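Local coordinates for protein histone-lysine N-methyltransferase SETMAR (Homo sapiens, PDB 3F2K) that binds DNA and retains some nuclease activity through its mariner transposase domain, within a histone methyltransferase fusion active in double-strand break repair, at residues I34-E39 against L162-H167; L127-A132 against Y149-H154. All coordinates share one frame; numbering follows the deposited sequence.

Contact 1. Residues I34-E39 against L162-H167; sequences IVTCDE and LPTNYH. With MG (magnesium ion), chain D.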
ATOM      1  N   ILE A  34       3.600  10.613   2.204  1.00 16.39           N
ATOM      2  CA  ILE A  34       3.575   9.167   1.814  1.00 16.11           C
ATOM      3  C   ILE A  34       2.483   8.825   0.831  1.00 15.13           C
ATOM      4  O   ILE A  34       1.330   9.239   1.022  1.00 17.17           O
ATOM      5  CB  ILE A  34       3.444   8.224   3.055  1.00 16.75           C
ATOM      6  CG1 ILE A  34       4.733   8.238   3.851  1.00 14.82           C
ATOM      7  CG2 ILE A  34       3.238   6.701   2.557  1.00 15.95           C
ATOM      8  CD1 ILE A  34       4.657   7.581   5.237  1.00 17.35           C
ATOM      9  N   VAL A  35       2.861   8.112  -0.226  1.00 13.69           N
ATOM     10  CA  VAL A  35       1.959   7.388  -1.105  1.00 13.29           C
ATOM     11  C   VAL A  35       2.268   5.897  -0.793  1.00 11.43           C
ATOM     12  O   VAL A  35       3.406   5.540  -0.701  1.00 14.04           O
ATOM     13  CB  VAL A  35       2.282   7.653  -2.590  1.00 14.14           C
ATOM     14  CG1 VAL A  35       1.453   6.748  -3.449  1.00 14.64           C
ATOM     15  CG2 VAL A  35       1.839   9.150  -2.940  1.00 15.32           C
ATOM     16  N   THR A  36       1.244   5.082  -0.668  1.00 13.86           N
ATOM     17  CA  THR A  36       1.462   3.710  -0.359  1.00 15.45           C
ATOM     18  C   THR A  36       0.563   2.777  -1.163  1.00 14.65           C
ATOM     19  O   THR A  36      -0.575   3.161  -1.611  1.00 15.04           O
ATOM     20  CB  THR A  36       1.303   3.491   1.202  1.00 13.62           C
ATOM     21  OG1 THR A  36       1.951   2.273   1.602  1.00 14.42           O
ATOM     22  CG2 THR A  36      -0.152   3.542   1.676  1.00 13.13           C
ATOM     23  N   CYS A  37       0.975   1.516  -1.252  0.50 14.57           N
ATOM     24  CA  CYS A  37       0.212   0.588  -2.083  0.50 14.78           C
ATOM     25  C   CYS A  37       0.450  -0.823  -1.651  0.50 15.24           C
ATOM     26  O   CYS A  37       1.347  -1.070  -0.846  0.50 15.66           O
ATOM     27  CB  CYS A  37       0.652   0.731  -3.536  0.50 15.45           C
ATOM     28  SG  CYS A  37       2.302   0.132  -3.870  0.50 12.73           S
ATOM     29  N   ASP A  38      -0.347  -1.716  -2.237  1.00 16.13           N
ATOM     30  CA  ASP A  38      -0.160  -3.144  -2.133  1.00 17.29           C
ATOM     31  C   ASP A  38      -1.096  -3.810  -3.125  1.00 17.96           C
ATOM     32  O   ASP A  38      -2.127  -3.246  -3.576  1.00 17.91           O
ATOM     33  CB  ASP A  38      -0.427  -3.680  -0.688  1.00 16.38           C
ATOM     34  CG  ASP A  38       0.269  -5.046  -0.425  1.00 19.76           C
ATOM     35  OD1 ASP A  38       1.219  -5.369  -1.183  1.00 14.16           O
ATOM     36  OD2 ASP A  38      -0.139  -5.729   0.524  1.00 17.72           O
ATOM     37  N   GLU A  39      -0.763  -5.053  -3.369  1.00 17.42           N
ATOM     38  CA  GLU A  39      -1.530  -5.943  -4.262  1.00 17.63           C
ATOM     39  C   GLU A  39      -2.325  -6.898  -3.363  1.00 17.73           C
ATOM     40  O   GLU A  39      -1.861  -7.347  -2.283  1.00 17.74           O
ATOM     41  CB  GLU A  39      -0.553  -6.714  -5.172  1.00 17.19           C
ATOM     42  CG  GLU A  39       0.139  -5.881  -6.315  1.00 19.24           C
ATOM     43  CD  GLU A  39       1.441  -5.169  -5.849  1.00 18.61           C
ATOM     44  OE1 GLU A  39       1.808  -5.274  -4.672  1.00 18.87           O
ATOM     45  OE2 GLU A  39       2.102  -4.561  -6.717  1.00 18.29           O
ATOM     46  N   LEU A 162       2.773  -2.238   6.664  1.00 15.41           N
ATOM     47  CA  LEU A 162       2.448  -1.852   5.278  1.00 16.31           C
ATOM     48  C   LEU A 162       0.989  -1.385   5.366  1.00 14.89           C
ATOM     49  O   LEU A 162       0.119  -2.202   5.502  1.00 18.14           O
ATOM     50  CB  LEU A 162       2.588  -3.113   4.372  1.00 17.48           C
ATOM     51  CG  LEU A 162       2.520  -2.941   2.871  1.00 18.81           C
ATOM     52  CD1 LEU A 162       3.653  -2.012   2.320  1.00 18.99           C
ATOM     53  CD2 LEU A 162       2.544  -4.350   2.201  1.00 18.18           C
ATOM     54  N   PRO A 163       0.717  -0.086   5.349  1.00 15.13           N
ATOM     55  CA  PRO A 163      -0.668   0.327   5.610  1.00 16.84           C
ATOM     56  C   PRO A 163      -1.777  -0.200   4.685  1.00 15.51           C
ATOM     57  O   PRO A 163      -2.921  -0.328   5.138  1.00 16.28           O
ATOM     58  CB  PRO A 163      -0.620   1.880   5.620  1.00 15.57           C
ATOM     59  CG  PRO A 163       0.886   2.190   5.940  1.00 18.02           C
ATOM     60  CD  PRO A 163       1.648   1.071   5.181  1.00 15.99           C
ATOM     61  N   THR A 164      -1.483  -0.480   3.406  1.00 14.29           N
ATOM     62  CA  THR A 164      -2.534  -0.971   2.571  1.00 15.80           C
ATOM     63  C   THR A 164      -2.998  -2.310   3.137  1.00 17.46           C
ATOM     64  O   THR A 164      -4.180  -2.631   3.115  1.00 14.60           O
ATOM     65  CB  THR A 164      -2.091  -1.142   1.124  1.00 14.55           C
ATOM     66  OG1 THR A 164      -1.551   0.118   0.693  1.00 17.20           O
ATOM     67  CG2 THR A 164      -3.274  -1.569   0.221  1.00 14.21           C
ATOM     68  N   ASN A 165      -2.037  -3.062   3.655  1.00 15.32           N
ATOM     69  CA  ASN A 165      -2.367  -4.383   4.167  1.00 16.71           C
ATOM     70  C   ASN A 165      -3.054  -4.323   5.561  1.00 16.76           C
ATOM     71  O   ASN A 165      -4.160  -4.868   5.722  1.00 17.54           O
ATOM     72  CB  ASN A 165      -1.084  -5.211   4.183  1.00 14.73           C
ATOM     73  CG  ASN A 165      -1.381  -6.646   4.119  1.00 20.39           C
ATOM     74  OD1 ASN A 165      -1.651  -7.249   5.135  1.00 25.33           O
ATOM     75  ND2 ASN A 165      -1.357  -7.199   2.915  1.00 26.93           N
ATOM     76  N   TYR A 166      -2.452  -3.638   6.529  1.00 18.22           N
ATOM     77  CA  TYR A 166      -3.013  -3.637   7.898  1.00 17.23           C
ATOM     78  C   TYR A 166      -4.290  -2.774   8.070  1.00 18.20           C
ATOM     79  O   TYR A 166      -5.102  -3.017   8.965  1.00 18.42           O
ATOM     80  CB  TYR A 166      -1.988  -3.308   8.962  1.00 17.15           C
ATOM     81  CG  TYR A 166      -1.474  -1.876   9.021  1.00 16.50           C
ATOM     82  CD1 TYR A 166      -2.348  -0.786   9.379  1.00 16.80           C
ATOM     83  CD2 TYR A 166      -0.143  -1.585   8.725  1.00 16.36           C
ATOM     84  CE1 TYR A 166      -1.844   0.514   9.496  1.00 17.14           C
ATOM     85  CE2 TYR A 166       0.368  -0.309   8.832  1.00 16.88           C
ATOM     86  CZ  TYR A 166      -0.489   0.736   9.170  1.00 15.38           C
ATOM     87  OH  TYR A 166       0.073   1.972   9.222  1.00 17.83           O
ATOM     88  N   HIS A 167      -4.500  -1.839   7.137  1.00 16.55           N
ATOM     89  CA  HIS A 167      -5.640  -0.926   7.213  1.00 16.99           C
ATOM     90  C   HIS A 167      -6.650  -1.186   6.099  1.00 17.19           C
ATOM     91  O   HIS A 167      -7.766  -1.716   6.358  1.00 16.91           O
ATOM     92  CB  HIS A 167      -5.175   0.555   7.155  1.00 16.10           C
ATOM     93  CG  HIS A 167      -6.290   1.520   7.399  1.00 18.66           C
ATOM     94  ND1 HIS A 167      -7.011   1.500   8.583  1.00 17.72           N
ATOM     95  CD2 HIS A 167      -6.789   2.542   6.652  1.00 17.78           C
ATOM     96  CE1 HIS A 167      -7.960   2.443   8.517  1.00 18.06           C
ATOM     97  NE2 HIS A 167      -7.825   3.097   7.367  1.00 19.23           N
TER
HETATM   98 MG    MG D 227       2.388  -7.227  -1.121  1.00 20.28          MG
HETATM   99  O   HOH W   1       0.916  -0.127   1.790  1.00 16.70           O
HETATM  100  O   HOH W   2       1.632  -7.563   0.923  1.00 20.19           O
HETATM  101  O   HOH W   3       3.215  -6.812  -3.072  1.00 18.58           O
HETATM  102  O   HOH W   4       0.810  -8.141  -2.031  1.00 20.19           O
HETATM  103  O   HOH W   5       3.508  -9.071  -1.129  1.00 17.82           O
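Asp38 and Asn165 make the direct polar link between strand 34-43 and the start of helix 163-176. Asn165 ND2 donates to Asp38 OD2 over 3.1 Å, with an N-H...O angle of 164°; the acceptor lies close to the amide plane, although amide and carboxylate are turned 53° apart. Metal binding occupies the other oxygen: Asp38 OD1 bonds the magnesium ion at 2.2 Å, while water 2, itself a metal ligand, donates to OD2. Asn165 thus reaches the metal site through Asp38 OD2 and is not among the magnesium ligands.

Water carries the second polar link. Water 1 donates to Thr36 OG1 and to Cys37 O, and accepts from Thr164 N at 2.9 Å, tying the first helical turn to the strand at a backbone N-H. Thr36 OG1 also bonds Leu128 O.

Among the van der Waals contacts, Thr164 OG1 sits 3.2 Å from Cys37 C without hydrogen-bonding to Cys37; it bonds Trp79 NE1. Thr164 CB is 3.5 Å from Asp38 CB. Leu162 CD2 reaches Asp38 OD2 at 3.5 Å, the side chains crossing at about a right angle; CG anti to the backbone N (chi1 -171°) carries the leucine there. The arrangement fits the first aspartate of the mariner DDD triad on the central strand of the RNase H-like fold, with Asn165, consistent with the Asn replacing the third, on the helix against it.

Contact 2. Residues L127-A132 against Y149-H154; sequences LLHDNA and YEVLPH. With MG (magnesium ion), chain D.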
ATOM      1  N   LEU A 127       7.309   6.886  -1.635  1.00 14.89           N
ATOM      2  CA  LEU A 127       6.488   5.693  -1.846  1.00 12.51           C
ATOM      3  C   LEU A 127       6.847   4.652  -0.786  1.00 12.60           C
ATOM      4  O   LEU A 127       8.057   4.389  -0.536  1.00 14.48           O
ATOM      5  CB  LEU A 127       6.730   5.136  -3.265  1.00 12.34           C
ATOM      6  CG  LEU A 127       5.984   3.858  -3.536  1.00 12.73           C
ATOM      7  CD1 LEU A 127       4.424   4.052  -3.468  1.00 16.43           C
ATOM      8  CD2 LEU A 127       6.391   3.382  -4.933  1.00 16.29           C
ATOM      9  N   LEU A 128       5.800   4.082  -0.149  1.00 12.25           N
ATOM     10  CA  LEU A 128       5.969   2.951   0.794  1.00 14.78           C
ATOM     11  C   LEU A 128       5.296   1.752   0.152  1.00 12.70           C
ATOM     12  O   LEU A 128       4.087   1.703  -0.020  1.00 13.22           O
ATOM     13  CB  LEU A 128       5.199   3.298   2.074  1.00 15.56           C
ATOM     14  CG  LEU A 128       5.181   2.278   3.241  1.00 16.71           C
ATOM     15  CD1 LEU A 128       6.408   1.537   3.381  1.00 21.84           C
ATOM     16  CD2 LEU A 128       4.623   3.089   4.537  1.00 16.62           C
ATOM     17  N   HIS A 129       6.122   0.781  -0.205  1.00 13.88           N
ATOM     18  CA  HIS A 129       5.639  -0.421  -0.807  1.00 12.87           C
ATOM     19  C   HIS A 129       6.577  -1.584  -0.419  1.00 13.02           C
ATOM     20  O   HIS A 129       7.709  -1.375  -0.002  1.00 13.81           O
ATOM     21  CB  HIS A 129       5.431  -0.280  -2.361  1.00 14.18           C
ATOM     22  CG  HIS A 129       6.654  -0.109  -3.221  1.00 12.09           C
ATOM     23  ND1 HIS A 129       7.935   0.189  -2.783  1.00 19.74           N
ATOM     24  CD2 HIS A 129       6.736  -0.120  -4.582  1.00 10.51           C
ATOM     25  CE1 HIS A 129       8.740   0.316  -3.829  1.00 14.55           C
ATOM     26  NE2 HIS A 129       8.039   0.115  -4.923  1.00 16.60           N
ATOM     27  N   ASP A 130       6.077  -2.793  -0.580  1.00 15.94           N
ATOM     28  CA  ASP A 130       6.823  -3.964  -0.110  1.00 17.24           C
ATOM     29  C   ASP A 130       7.832  -4.420  -1.167  1.00 18.82           C
ATOM     30  O   ASP A 130       7.973  -3.784  -2.230  1.00 19.13           O
ATOM     31  CB  ASP A 130       5.869  -5.068   0.424  1.00 18.28           C
ATOM     32  CG  ASP A 130       5.005  -5.712  -0.650  1.00 17.91           C
ATOM     33  OD1 ASP A 130       5.367  -5.700  -1.856  1.00 16.82           O
ATOM     34  OD2 ASP A 130       3.945  -6.308  -0.274  1.00 18.95           O
ATOM     35  N   ASN A 131       8.588  -5.463  -0.856  1.00 16.97           N
ATOM     36  CA  ASN A 131       9.665  -5.856  -1.755  1.00 20.04           C
ATOM     37  C   ASN A 131       9.300  -6.881  -2.821  1.00 18.79           C
ATOM     38  O   ASN A 131      10.185  -7.625  -3.287  1.00 19.51           O
ATOM     39  CB  ASN A 131      10.824  -6.339  -0.903  1.00 21.06           C
ATOM     40  CG  ASN A 131      10.587  -7.738  -0.333  1.00 26.79           C
ATOM     41  OD1 ASN A 131       9.508  -8.356  -0.513  1.00 32.32           O
ATOM     42  ND2 ASN A 131      11.613  -8.275   0.299  1.00 29.66           N
ATOM     43  N   ALA A 132       8.029  -6.962  -3.196  1.00 17.13           N
ATOM     44  CA  ALA A 132       7.596  -7.797  -4.329  1.00 18.64           C
ATOM     45  C   ALA A 132       8.555  -7.545  -5.513  1.00 19.09           C
ATOM     46  O   ALA A 132       9.029  -6.414  -5.694  1.00 17.89           O
ATOM     47  CB  ALA A 132       6.157  -7.537  -4.733  1.00 17.80           C
ATOM     48  N   TYR A 149      10.265  10.353  -6.982  1.00 15.54           N
ATOM     49  CA  TYR A 149       9.801   9.577  -5.747  1.00 15.41           C
ATOM     50  C   TYR A 149      10.969   9.051  -4.941  1.00 17.04           C
ATOM     51  O   TYR A 149      11.844   8.358  -5.464  1.00 17.07           O
ATOM     52  CB  TYR A 149       8.858   8.394  -6.126  1.00 15.99           C
ATOM     53  CG  TYR A 149       7.440   8.759  -6.491  1.00 15.06           C
ATOM     54  CD1 TYR A 149       6.362   8.402  -5.664  1.00 13.25           C
ATOM     55  CD2 TYR A 149       7.139   9.388  -7.737  1.00 15.24           C
ATOM     56  CE1 TYR A 149       5.061   8.737  -5.991  1.00 16.99           C
ATOM     57  CE2 TYR A 149       5.837   9.747  -8.069  1.00 15.33           C
ATOM     58  CZ  TYR A 149       4.793   9.432  -7.167  1.00 14.40           C
ATOM     59  OH  TYR A 149       3.511   9.766  -7.486  1.00 13.75           O
ATOM     60  N   GLU A 150      11.041   9.423  -3.649  1.00 15.50           N
ATOM     61  CA  GLU A 150      11.865   8.687  -2.740  1.00 18.37           C
ATOM     62  C   GLU A 150      11.151   7.347  -2.398  1.00 18.85           C
ATOM     63  O   GLU A 150       9.920   7.275  -2.420  1.00 20.24           O
ATOM     64  CB  GLU A 150      12.062   9.521  -1.466  1.00 18.97           C
ATOM     65  CG  GLU A 150      12.895   8.803  -0.465  1.00 22.60           C
ATOM     66  CD  GLU A 150      12.918   9.498   0.933  1.00 22.25           C
ATOM     67  OE1 GLU A 150      12.471  10.664   1.056  1.00 26.06           O
ATOM     68  OE2 GLU A 150      13.390   8.774   1.864  1.00 28.96           O
ATOM     69  N   VAL A 151      11.934   6.300  -2.121  1.00 16.69           N
ATOM     70  CA  VAL A 151      11.318   5.057  -1.612  1.00 17.82           C
ATOM     71  C   VAL A 151      11.679   4.891  -0.139  1.00 16.21           C
ATOM     72  O   VAL A 151      12.853   4.982   0.251  1.00 17.71           O
ATOM     73  CB  VAL A 151      11.725   3.815  -2.431  1.00 16.88           C
ATOM     74  CG1 VAL A 151      11.057   2.509  -1.831  1.00 17.68           C
ATOM     75  CG2 VAL A 151      11.193   3.965  -3.912  1.00 17.41           C
ATOM     76  N   LEU A 152      10.646   4.635   0.675  1.00 15.28           N
ATOM     77  CA  LEU A 152      10.831   4.467   2.104  1.00 17.95           C
ATOM     78  C   LEU A 152      11.403   3.051   2.386  1.00 18.32           C
ATOM     79  O   LEU A 152      11.027   2.053   1.689  1.00 18.24           O
ATOM     80  CB  LEU A 152       9.507   4.757   2.820  1.00 17.77           C
ATOM     81  CG  LEU A 152       9.474   5.201   4.262  1.00 21.42           C
ATOM     82  CD1 LEU A 152      10.202   6.572   4.447  1.00 22.62           C
ATOM     83  CD2 LEU A 152       8.010   5.182   4.771  1.00 19.46           C
ATOM     84  N   PRO A 153      12.415   2.976   3.273  1.00 19.48           N
ATOM     85  CA  PRO A 153      12.920   1.706   3.706  1.00 20.25           C
ATOM     86  C   PRO A 153      11.709   0.861   4.207  1.00 19.42           C
ATOM     87  O   PRO A 153      10.854   1.386   4.904  1.00 21.60           O
ATOM     88  CB  PRO A 153      13.839   2.095   4.935  1.00 21.40           C
ATOM     89  CG  PRO A 153      14.266   3.509   4.590  1.00 21.23           C
ATOM     90  CD  PRO A 153      13.086   4.115   3.958  1.00 21.24           C
ATOM     91  N   HIS A 154      11.663  -0.401   3.844  1.00 18.69           N
ATOM     92  CA  HIS A 154      10.594  -1.310   4.347  1.00 19.85           C
ATOM     93  C   HIS A 154      11.194  -2.687   4.615  1.00 19.64           C
ATOM     94  O   HIS A 154      11.880  -3.225   3.749  1.00 19.33           O
ATOM     95  CB  HIS A 154       9.484  -1.496   3.308  1.00 18.97           C
ATOM     96  CG  HIS A 154       8.293  -2.214   3.877  1.00 18.98           C
ATOM     97  ND1 HIS A 154       8.027  -3.544   3.624  1.00 19.95           N
ATOM     98  CD2 HIS A 154       7.374  -1.811   4.778  1.00 16.74           C
ATOM     99  CE1 HIS A 154       6.937  -3.905   4.290  1.00 17.56           C
ATOM    100  NE2 HIS A 154       6.525  -2.876   5.001  1.00 20.84           N
TER
HETATM  101 MG    MG D 227       2.388  -7.227  -1.121  1.00 20.28          MG
HETATM  102  O   HOH W   6       8.931   1.220   0.423  1.00 19.20           O
HETATM  103  O   HOH W   3       3.215  -6.812  -3.072  1.00 18.58           O
HETATM  104  O   HOH W   5       3.508  -9.071  -1.129  1.00 17.82           O
HETATM  105  O   HOH W   4       0.810  -8.141  -2.031  1.00 20.19           O
HETATM  106  O   HOH W   2       1.632  -7.563   0.923  1.00 20.19           O
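Asp130 and His154 meet beside the metal: His154 ND1 rests 3.9 Å from Asp130 CA, packing against the base of a magnesium ligand. Asp130 OD2 bonds the magnesium ion at 2.0 Å; OD1 accepts from water 3 and from Ala132 N, the latter meeting it from above the carboxylate plane. With CG between the backbone N and the carbonyl carbon (chi1 68°), OD1 is placed where Ala132 N can reach it, forming an Asx turn.

Around this shell the side chains close in. Leu128 sends its two methyls to different partners: CD1 meets His154 CD2 at 3.8 Å, leucine and histidine crossing at about a right angle, and CD2 meets Leu152 CD2 at 4.0 Å. Val151 CG1 comes obliquely to His129 CE1 at 3.8 Å, and Leu127 CD2 lies over one face of the same imidazole. The His129 ring also meets that of His135.

Farther out, strand pairing positions these residues. Leu127 and Val151 form a parallel beta bridge: Leu127 N donates to Glu150 O at 2.8 Å, with an N-H...O angle of 167°, and Leu127 O accepts from Leu152 N at 2.9 Å. Past the bridge the chains separate, and water 6 spans them, accepting from His129 N and lying close to Leu152 O. Asp130, just beyond a short parallel strand, fits the second aspartate of the DDE/DDD transposase site, whose third acidic residue is Asn in this protein.

Overall arrangement
Contact 1 is buried near the centre of the chain, whereas contact 2 is only partly buried and reaches an outermost strand, 150-151; the centres of the two contacts are about 10 Å apart. Contact 1 sets a helix against a strand through side chains and water; contact 2 joins two strands through backbone hydrogen bonds with apolar packing around them. Strands 34-43 and 126-128 are sheet neighbours, and Val35 O lies 2.9 Å from Leu128 N, a probable hydrogen bond between the contacts. They converge at the magnesium ion, to which each supplies one aspartate, Asp38 or Asp130, with Leu162 packing against both carboxylates. Along the sequence contact 2 is nested within the loop that contact 1 closes.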